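Local coordinates for protein thiosulfate sulfurtransferase (Pseudomonas aeruginosa, PDB 1YT8) that probably transfers sulfur from thiosulfate to cyanide, as a protein built of repeated rhodanese-like domains, with a sulfite ion bound in the crystal, at residues Ile6-Phe11 with Asp90-Asp95; Ser199-Thr203 with Val215-Arg219; Leu272-Glu278 with Ala323-Leu327; Thr429-Tyr433 with Ser454-Phe459. All coordinates share one frame; numbering follows the deposited sequence.

Contact 1 of 4, residues Ile6-Phe11 with Asp90-Asp95; sequences IAVRTF and DVALLD
Arg9 and Asp90 meet at about a right angle on the edge of a parallel rhodanese-like sheet, where the outermost strand 7-9 runs beside strand 91-94. Both terminal nitrogens of the arginine converge on a single carboxylate oxygen: NH1 of Arg9 lies 3.1 Å and NH2 3.2 Å from Asp90 OD1, which sits close to the guanidinium plane. The carboxylate is turned 81° against that plane; both nitrogens reach OD1 from the same face of the carboxylate, NH1 on the syn side and NH2 from well above. A bend in the arginine chain (chi3 -86°) folds the guanidinium over strand 91-94, where Ala92 CB packs against one of its faces, 3.5 Å from Arg9 NH2. Thr67 OG1 and Ile66 O, on the next strand, take further bonds from Arg9 NE and NH2 and so restrict rotation of the group.

On the side of Val8 and Leu93 the contacts are mainly between carbon atoms. Ile6 CG2 lies against Leu93 CG at 3.8 Å, and Ala80 of helix 75-85 touches both residues. With CG1 trans to its own N (chi1 179°), Val8 brings that methyl 3.7 Å from Asp95 CB. Four alternating backbone bonds fix the parallel register, ending with Asp95 N to Arg9 O (2.8 Å). Just beyond, one water spans the strand ends, accepting from Phe11 N and donating to Asp95 O, each at 2.9 Å.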
# COMPACT_ATOMS: atom_id res chain seq x y z
N ILE A 6 -28.43 -2.46 7.50
CA ILE A 6 -27.48 -2.85 6.38
C ILE A 6 -28.26 -3.03 5.06
O ILE A 6 -29.05 -3.95 4.92
CB ILE A 6 -26.73 -4.15 6.72
CG1 ILE A 6 -26.06 -4.04 8.09
CG2 ILE A 6 -25.68 -4.48 5.65
CD1 ILE A 6 -25.09 -2.87 8.23
N ALA A 7 -28.02 -2.13 4.11
CA ALA A 7 -28.72 -2.19 2.82
C ALA A 7 -27.93 -3.07 1.86
O ALA A 7 -26.95 -3.73 2.23
CB ALA A 7 -28.86 -0.81 2.21
N VAL A 8 -28.42 -3.07 0.62
CA VAL A 8 -27.85 -3.81 -0.49
C VAL A 8 -27.64 -2.86 -1.68
O VAL A 8 -28.54 -2.10 -2.06
CB VAL A 8 -28.77 -4.96 -0.96
CG1 VAL A 8 -28.13 -5.68 -2.13
CG2 VAL A 8 -29.01 -5.93 0.20
N ARG A 9 -26.45 -2.92 -2.26
CA ARG A 9 -26.09 -2.13 -3.42
C ARG A 9 -25.58 -3.07 -4.50
O ARG A 9 -24.88 -4.04 -4.21
CB ARG A 9 -25.03 -1.09 -3.06
CG ARG A 9 -25.62 0.23 -2.57
CD ARG A 9 -24.55 1.31 -2.44
NE ARG A 9 -23.86 1.29 -1.15
CZ ARG A 9 -24.29 1.93 -0.07
NH1 ARG A 9 -25.41 2.64 -0.12
NH2 ARG A 9 -23.60 1.87 1.06
N THR A 10 -25.94 -2.77 -5.74
CA THR A 10 -25.56 -3.60 -6.87
C THR A 10 -24.40 -3.05 -7.68
O THR A 10 -23.91 -1.94 -7.45
CB THR A 10 -26.73 -3.77 -7.85
OG1 THR A 10 -26.93 -2.54 -8.56
CG2 THR A 10 -28.01 -4.13 -7.10
N PHE A 11 -23.96 -3.86 -8.64
CA PHE A 11 -22.90 -3.49 -9.56
C PHE A 11 -23.31 -2.16 -10.20
O PHE A 11 -22.50 -1.24 -10.32
CB PHE A 11 -22.77 -4.57 -10.65
CG PHE A 11 -22.09 -4.09 -11.91
CD1 PHE A 11 -20.71 -3.91 -11.95
CD2 PHE A 11 -22.84 -3.80 -13.04
CE1 PHE A 11 -20.08 -3.45 -13.11
CE2 PHE A 11 -22.23 -3.33 -14.21
CZ PHE A 11 -20.85 -3.15 -14.24
N ASP A 90 -23.82 4.50 6.54
CA ASP A 90 -24.29 4.11 5.21
C ASP A 90 -23.52 2.89 4.72
O ASP A 90 -22.67 2.99 3.85
CB ASP A 90 -24.09 5.28 4.23
CG ASP A 90 -24.76 5.05 2.88
OD1 ASP A 90 -25.40 4.00 2.68
OD2 ASP A 90 -24.63 5.93 2.00
N VAL A 91 -23.85 1.74 5.31
CA VAL A 91 -23.18 0.50 4.96
C VAL A 91 -24.11 -0.44 4.19
O VAL A 91 -25.29 -0.55 4.50
CB VAL A 91 -22.69 -0.22 6.23
CG1 VAL A 91 -21.86 -1.44 5.85
CG2 VAL A 91 -21.87 0.73 7.08
N ALA A 92 -23.56 -1.11 3.19
CA ALA A 92 -24.33 -2.05 2.40
C ALA A 92 -23.50 -3.24 1.95
O ALA A 92 -22.27 -3.20 1.99
CB ALA A 92 -24.91 -1.34 1.18
N LEU A 93 -24.18 -4.30 1.55
CA LEU A 93 -23.53 -5.51 1.05
C LEU A 93 -23.69 -5.46 -0.46
O LEU A 93 -24.73 -5.01 -0.95
CB LEU A 93 -24.24 -6.76 1.58
CG LEU A 93 -24.34 -6.95 3.09
CD1 LEU A 93 -25.25 -8.14 3.40
CD2 LEU A 93 -22.96 -7.17 3.68
N LEU A 94 -22.67 -5.90 -1.19
CA LEU A 94 -22.75 -5.92 -2.65
C LEU A 94 -23.63 -7.10 -3.05
O LEU A 94 -23.37 -8.23 -2.65
CB LEU A 94 -21.36 -6.10 -3.26
CG LEU A 94 -21.30 -6.25 -4.78
CD1 LEU A 94 -21.74 -4.95 -5.44
CD2 LEU A 94 -19.89 -6.60 -5.21
N ASP A 95 -24.66 -6.83 -3.83
CA ASP A 95 -25.59 -7.87 -4.26
C ASP A 95 -24.87 -9.02 -4.97
O ASP A 95 -24.24 -8.83 -6.01
CB ASP A 95 -26.65 -7.26 -5.18
CG ASP A 95 -27.70 -8.27 -5.59
OD1 ASP A 95 -28.33 -8.88 -4.70
OD2 ASP A 95 -27.91 -8.44 -6.81
O HOH W 1 -24.28 -6.71 -7.97

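Contact 2 of 4, residues Ser199-Thr203 with Val215-Arg219; sequences SIIGT and VAALR
The peptide carbonyl of Ser199, which faces the methyl of Ala217 with O and CB 3.7 Å apart, is the flat group at the centre of this contact. Its oxygen is approached from opposite faces of the carbonyl plane by two donors of one residue: Thr203 OG1 at 2.8 Å from Ser199 O, and Thr203 N at 3.0 Å from the same atom in the ordinary helical bond. A chi1 of -62° in Thr203 sets the hydroxyl beside its own backbone N, from where it can bend back one turn, and the C=O...OG1 angle of 156° is consistent with a sound bond. The hydroxyl thus spends its proton inside the helix while its oxygen rests against the strand, 3.3 Å from Ala217 CB.

The other branch, Thr203 CG2, slides past Val215 CG1 in the opposite direction at 3.8 Å. At the far end Ser199 OG is bonded to Arg196 O, a residue of the sulfite pocket, and receives a proton from a water 3.0 Å from OG; that water also donates to Leu218 O, linking helix and strand indirectly.

The arrangement is the helix-to-second-strand half of the beta-alpha-beta unit 188-192, 197-208, 215-218, with the two axes antiparallel at 172°. Thr203 also touches Val191 of strand 188-192, and Ile200, turned from Ala217, packs on helix 114-127.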
# COMPACT_ATOMS: atom_id res chain seq x y z
N SER A 199 8.90 2.26 -13.08
CA SER A 199 9.93 2.69 -14.02
C SER A 199 9.31 3.56 -15.12
O SER A 199 9.94 4.51 -15.59
CB SER A 199 10.65 1.48 -14.65
OG SER A 199 9.84 0.81 -15.61
N ILE A 200 8.08 3.24 -15.51
CA ILE A 200 7.38 4.01 -16.54
C ILE A 200 7.02 5.39 -15.98
O ILE A 200 7.27 6.42 -16.61
CB ILE A 200 6.08 3.31 -17.00
CG1 ILE A 200 6.41 2.01 -17.74
CG2 ILE A 200 5.27 4.23 -17.91
CD1 ILE A 200 5.21 1.10 -17.98
N ILE A 201 6.43 5.40 -14.79
CA ILE A 201 6.04 6.64 -14.13
C ILE A 201 7.27 7.51 -13.85
O ILE A 201 7.23 8.73 -14.05
CB ILE A 201 5.29 6.36 -12.80
CG1 ILE A 201 4.00 5.58 -13.08
CG2 ILE A 201 4.98 7.67 -12.09
CD1 ILE A 201 3.00 6.32 -13.95
N GLY A 202 8.35 6.89 -13.41
CA GLY A 202 9.56 7.63 -13.12
C GLY A 202 10.20 8.22 -14.36
O GLY A 202 10.64 9.37 -14.36
N THR A 203 10.26 7.44 -15.43
CA THR A 203 10.84 7.92 -16.68
C THR A 203 10.00 9.05 -17.24
O THR A 203 10.52 10.09 -17.63
CB THR A 203 10.94 6.79 -17.72
OG1 THR A 203 11.79 5.75 -17.22
CG2 THR A 203 11.51 7.31 -19.03
N VAL A 215 16.51 10.03 -21.40
CA VAL A 215 15.95 9.16 -20.36
C VAL A 215 15.23 7.94 -20.92
O VAL A 215 14.66 7.98 -22.01
CB VAL A 215 14.94 9.93 -19.48
CG1 VAL A 215 14.68 9.16 -18.19
CG2 VAL A 215 15.46 11.33 -19.18
N ALA A 216 15.25 6.85 -20.16
CA ALA A 216 14.57 5.63 -20.58
C ALA A 216 14.36 4.70 -19.40
O ALA A 216 15.10 4.73 -18.42
CB ALA A 216 15.39 4.90 -21.66
N ALA A 217 13.32 3.88 -19.49
CA ALA A 217 13.05 2.93 -18.42
C ALA A 217 13.76 1.62 -18.74
O ALA A 217 13.94 1.27 -19.91
CB ALA A 217 11.55 2.68 -18.32
N LEU A 218 14.22 0.92 -17.70
CA LEU A 218 14.82 -0.38 -17.92
C LEU A 218 13.58 -1.24 -18.13
O LEU A 218 12.79 -1.43 -17.20
CB LEU A 218 15.59 -0.87 -16.69
CG LEU A 218 15.94 -2.37 -16.72
CD1 LEU A 218 16.78 -2.69 -17.95
CD2 LEU A 218 16.69 -2.75 -15.44
N ARG A 219 13.40 -1.75 -19.34
CA ARG A 219 12.23 -2.55 -19.67
C ARG A 219 12.08 -3.83 -18.85
O ARG A 219 12.89 -4.74 -18.92
CB ARG A 219 12.23 -2.90 -21.16
CG ARG A 219 10.93 -3.50 -21.66
CD ARG A 219 11.04 -3.78 -23.15
NE ARG A 219 11.50 -2.60 -23.87
CZ ARG A 219 12.34 -2.62 -24.89
NH1 ARG A 219 12.83 -3.77 -25.33
NH2 ARG A 219 12.71 -1.49 -25.48
O HOH W 2 9.57 -1.39 -17.70

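Contact 3 of 4, residues Leu272-Glu278 with Ala323-Leu327; sequences LAQWQDE and ARLVL
Glu278 OE1 is gripped by two nitrogens of Arg324, NH1 at 2.9 Å and NH2 at 3.0 Å from that oxygen, in a salt bridge that ties the end of helix 269-277 to strand 324-328 of a rhodanese-like alpha/beta domain. The approach is end-on: OE1 lies near the guanidinium plane, NH1 arriving nearly along the C-O axis and NH2 on the anti side, with the two flat groups 27° from coplanar. The second oxygen, Glu278 OE2, accepts from Gln274 NE2 at 3.2 Å, so each carboxylate oxygen has a donor.

The same guanidinium is stacked on Trp275, the planes only 5° apart. Arg324 CZ stands 3.5 Å from the centroid of the five-membered ring, a cation-pi geometry, while Arg324 CD lies 3.5 Å from the centroid of the six-membered ring of Trp275, over its face, as a CH-pi contact. A bend at chi3 (51°) lets the chain follow the indole in this way. Arg324 NE bonds to Thr283 OG1; the buried guanidinium probably has its charge offset by Glu278, while the indole face and Thr283 OG1 hold it in place.

Farther along the strand Val326 CG2 touches two side chains of the helix, Trp275 CE3 at 3.6 Å and Leu272 CD1 at 4.0 Å.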
# COMPACT_ATOMS: atom_id res chain seq x y z
N LEU A 272 -7.05 24.57 3.39
CA LEU A 272 -7.07 23.20 3.89
C LEU A 272 -8.12 23.08 4.99
O LEU A 272 -8.96 22.18 4.96
CB LEU A 272 -5.69 22.82 4.46
CG LEU A 272 -5.62 21.49 5.21
CD1 LEU A 272 -6.05 20.35 4.30
CD2 LEU A 272 -4.20 21.26 5.72
N ALA A 273 -8.06 23.99 5.96
CA ALA A 273 -9.00 23.99 7.07
C ALA A 273 -10.44 23.99 6.57
O ALA A 273 -11.30 23.29 7.11
CB ALA A 273 -8.75 25.20 7.97
N GLN A 274 -10.70 24.77 5.53
CA GLN A 274 -12.03 24.86 4.94
C GLN A 274 -12.48 23.50 4.41
O GLN A 274 -13.60 23.06 4.68
CB GLN A 274 -12.04 25.88 3.81
CG GLN A 274 -13.36 25.96 3.05
CD GLN A 274 -14.56 26.14 3.97
OE1 GLN A 274 -14.55 27.00 4.85
NE2 GLN A 274 -15.59 25.32 3.76
N TRP A 275 -11.60 22.83 3.67
CA TRP A 275 -11.93 21.52 3.11
C TRP A 275 -12.26 20.53 4.22
O TRP A 275 -13.23 19.78 4.12
CB TRP A 275 -10.76 20.99 2.27
CG TRP A 275 -10.80 21.43 0.84
CD1 TRP A 275 -11.57 22.43 0.31
CD2 TRP A 275 -10.02 20.90 -0.24
NE1 TRP A 275 -11.33 22.55 -1.04
CE2 TRP A 275 -10.38 21.63 -1.40
CE3 TRP A 275 -9.06 19.89 -0.35
CZ2 TRP A 275 -9.81 21.37 -2.66
CZ3 TRP A 275 -8.49 19.63 -1.59
CH2 TRP A 275 -8.87 20.37 -2.73
N GLN A 276 -11.46 20.55 5.28
CA GLN A 276 -11.68 19.65 6.41
C GLN A 276 -12.97 20.00 7.15
O GLN A 276 -13.51 19.18 7.89
CB GLN A 276 -10.49 19.72 7.36
CG GLN A 276 -9.15 19.40 6.70
CD GLN A 276 -7.97 19.68 7.61
OE1 GLN A 276 -7.86 20.76 8.19
NE2 GLN A 276 -7.07 18.70 7.73
N ASP A 277 -13.46 21.22 6.93
CA ASP A 277 -14.69 21.67 7.58
C ASP A 277 -15.92 21.24 6.78
O ASP A 277 -17.04 21.33 7.28
CB ASP A 277 -14.67 23.20 7.72
CG ASP A 277 -15.83 23.72 8.57
OD1 ASP A 277 -15.94 23.32 9.74
OD2 ASP A 277 -16.63 24.52 8.05
N GLU A 278 -15.71 20.79 5.55
CA GLU A 278 -16.80 20.34 4.70
C GLU A 278 -17.02 18.85 4.96
O GLU A 278 -16.30 18.00 4.43
CB GLU A 278 -16.46 20.59 3.23
CG GLU A 278 -15.88 21.98 2.98
CD GLU A 278 -15.75 22.33 1.52
OE1 GLU A 278 -15.32 21.46 0.73
OE2 GLU A 278 -16.07 23.48 1.16
N ALA A 323 -12.72 10.72 -3.40
CA ALA A 323 -12.25 11.56 -2.29
C ALA A 323 -11.31 12.65 -2.78
O ALA A 323 -10.96 12.71 -3.96
CB ALA A 323 -11.54 10.71 -1.24
N ARG A 324 -10.88 13.48 -1.84
CA ARG A 324 -10.01 14.63 -2.08
C ARG A 324 -8.65 14.42 -1.40
O ARG A 324 -8.60 13.97 -0.27
CB ARG A 324 -10.71 15.85 -1.47
CG ARG A 324 -10.53 17.15 -2.18
CD ARG A 324 -11.76 18.05 -1.96
NE ARG A 324 -12.16 18.22 -0.56
CZ ARG A 324 -13.10 19.08 -0.17
NH1 ARG A 324 -13.71 19.83 -1.08
NH2 ARG A 324 -13.43 19.21 1.11
N LEU A 325 -7.56 14.75 -2.10
CA LEU A 325 -6.21 14.60 -1.55
C LEU A 325 -5.45 15.93 -1.48
O LEU A 325 -5.50 16.73 -2.41
CB LEU A 325 -5.38 13.62 -2.39
CG LEU A 325 -5.59 12.11 -2.26
CD1 LEU A 325 -7.03 11.73 -2.54
CD2 LEU A 325 -4.66 11.41 -3.23
N VAL A 326 -4.73 16.16 -0.38
CA VAL A 326 -3.93 17.37 -0.21
C VAL A 326 -2.50 16.90 0.08
O VAL A 326 -2.26 16.22 1.08
CB VAL A 326 -4.43 18.24 0.95
CG1 VAL A 326 -3.52 19.44 1.14
CG2 VAL A 326 -5.85 18.69 0.68
N LEU A 327 -1.56 17.27 -0.78
CA LEU A 327 -0.18 16.82 -0.60
C LEU A 327 0.79 17.82 0.00
O LEU A 327 0.79 19.01 -0.35
CB LEU A 327 0.37 16.32 -1.94
CG LEU A 327 -0.47 15.26 -2.67
CD1 LEU A 327 0.35 14.67 -3.81
CD2 LEU A 327 -0.90 14.16 -1.69

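Contact 4 of 4, residues Thr429-Tyr433 with Ser454-Phe459; sequences TAERY and SGKPVF
Tyr433 and Pro457 begin the parallel pairing of strands 432-436 and 458-461: Tyr433 N donates to Pro457 O at 2.9 Å, nearly straight at 168°. The tyrosine's carbonyl completes the pair by accepting from Phe459 N, with Tyr433 O 2.8 Å away. Each carbonyl has a softer second partner, since Arg432 CA approaches Pro457 O, and Val458 CA approaches Tyr433 O.

Before the strands, Ser454 OG accepts from Lys456 N at 3.1 Å, forming an ST turn where helix 441-454 ends, and is also bonded to Val450 O. Ser454 also meets the Tyr433 ring obliquely, CB 3.5 Å from CE2 with OG close behind. Lys456 CB comes to the edge of that ring in its plane, 3.8 Å from CE2, and bends in the lysine chain (chi2 -69° among them) lay its methylenes along Ala430 O, CE being 3.3 Å from that oxygen. Arg432 directs its polar end elsewhere, NE to Thr393 OG1 and its charge onto Trp387.

Across this beta-alpha-beta crossover, then, the directional bonds are all backbone to backbone. Side chains contribute mainly contacts of carbon atoms around Tyr433, which implies that the peptide groups set the register and the ring packs into the corner between helix end and strand.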
# COMPACT_ATOMS: atom_id res chain seq x y z
N THR A 429 -9.84 -28.45 22.34
CA THR A 429 -10.35 -27.70 23.48
C THR A 429 -9.18 -27.29 24.36
O THR A 429 -8.11 -27.90 24.31
CB THR A 429 -11.34 -28.53 24.31
OG1 THR A 429 -10.67 -29.67 24.86
CG2 THR A 429 -12.50 -29.00 23.45
N ALA A 430 -9.38 -26.25 25.15
CA ALA A 430 -8.35 -25.76 26.06
C ALA A 430 -9.03 -25.33 27.35
O ALA A 430 -10.24 -25.10 27.38
CB ALA A 430 -7.62 -24.59 25.43
N GLU A 431 -8.24 -25.21 28.41
CA GLU A 431 -8.78 -24.78 29.69
C GLU A 431 -8.79 -23.26 29.71
O GLU A 431 -9.57 -22.63 30.43
CB GLU A 431 -7.94 -25.34 30.84
CG GLU A 431 -7.87 -26.86 30.83
CD GLU A 431 -7.37 -27.45 32.14
OE1 GLU A 431 -6.24 -27.13 32.56
OE2 GLU A 431 -8.11 -28.25 32.75
N ARG A 432 -7.93 -22.66 28.89
CA ARG A 432 -7.83 -21.21 28.81
C ARG A 432 -7.04 -20.80 27.56
O ARG A 432 -6.14 -21.51 27.12
CB ARG A 432 -7.13 -20.68 30.06
CG ARG A 432 -5.80 -21.36 30.34
CD ARG A 432 -5.36 -21.16 31.79
NE ARG A 432 -4.10 -21.86 32.06
CZ ARG A 432 -3.54 -21.96 33.26
NH1 ARG A 432 -4.13 -21.41 34.32
NH2 ARG A 432 -2.39 -22.61 33.41
N TYR A 433 -7.39 -19.64 27.01
CA TYR A 433 -6.73 -19.12 25.82
C TYR A 433 -6.00 -17.83 26.14
O TYR A 433 -6.46 -17.02 26.94
CB TYR A 433 -7.75 -18.82 24.72
CG TYR A 433 -8.43 -20.03 24.13
CD1 TYR A 433 -7.91 -20.66 23.00
CD2 TYR A 433 -9.61 -20.53 24.68
CE1 TYR A 433 -8.55 -21.76 22.43
CE2 TYR A 433 -10.26 -21.62 24.12
CZ TYR A 433 -9.72 -22.23 23.00
OH TYR A 433 -10.37 -23.32 22.46
N SER A 454 -15.58 -20.15 22.08
CA SER A 454 -15.10 -21.20 22.97
C SER A 454 -15.83 -21.35 24.30
O SER A 454 -15.90 -22.46 24.84
CB SER A 454 -13.61 -21.00 23.27
OG SER A 454 -13.41 -19.89 24.13
N GLY A 455 -16.34 -20.25 24.84
CA GLY A 455 -17.02 -20.31 26.12
C GLY A 455 -16.00 -20.62 27.20
O GLY A 455 -16.35 -21.09 28.29
N LYS A 456 -14.73 -20.33 26.91
CA LYS A 456 -13.64 -20.57 27.84
C LYS A 456 -12.98 -19.26 28.28
O LYS A 456 -13.22 -18.21 27.69
CB LYS A 456 -12.57 -21.46 27.18
CG LYS A 456 -13.03 -22.86 26.81
CD LYS A 456 -13.29 -23.70 28.06
CE LYS A 456 -13.56 -25.15 27.71
NZ LYS A 456 -14.74 -25.29 26.80
N PRO A 457 -12.15 -19.31 29.34
CA PRO A 457 -11.47 -18.11 29.83
C PRO A 457 -10.50 -17.63 28.76
O PRO A 457 -9.73 -18.43 28.22
CB PRO A 457 -10.74 -18.61 31.08
CG PRO A 457 -11.59 -19.75 31.55
CD PRO A 457 -11.93 -20.45 30.25
N VAL A 458 -10.53 -16.34 28.44
CA VAL A 458 -9.64 -15.80 27.42
C VAL A 458 -8.87 -14.61 27.97
O VAL A 458 -9.44 -13.73 28.62
CB VAL A 458 -10.42 -15.35 26.15
CG1 VAL A 458 -9.45 -14.82 25.10
CG2 VAL A 458 -11.22 -16.52 25.59
N PHE A 459 -7.56 -14.60 27.72
CA PHE A 459 -6.68 -13.54 28.19
C PHE A 459 -5.85 -12.93 27.06
O PHE A 459 -5.64 -13.56 26.02
CB PHE A 459 -5.72 -14.09 29.25
CG PHE A 459 -6.40 -14.48 30.52
CD1 PHE A 459 -6.40 -13.61 31.62
CD2 PHE A 459 -7.06 -15.70 30.63
CE1 PHE A 459 -7.06 -13.97 32.80
CE2 PHE A 459 -7.71 -16.06 31.80
CZ PHE A 459 -7.72 -15.19 32.88

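Overall arrangement
All four contacts sample the same topology, a parallel sheet of order 1-5-4-2-3, in successive sheets of one chain. Contact 1 pairs the first and fifth strands, contact 4 the fourth and fifth; contact 2 sets the crossover helix on the fifth strand, and contact 3 sets the helix following the first strand on the fourth. None touches another. Contacts 2 and 3 approach most closely, their nearest atoms about 12 Å apart, whereas the centres of contacts 2 and 4 are about 55 Å apart, on opposite sides of the chain's centre. Contact 2 adjoins the sulfite pocket: Ser199 directly follows Cys193-Arg198, and Gln312, beyond contact 3's helix in sequence, completes the site.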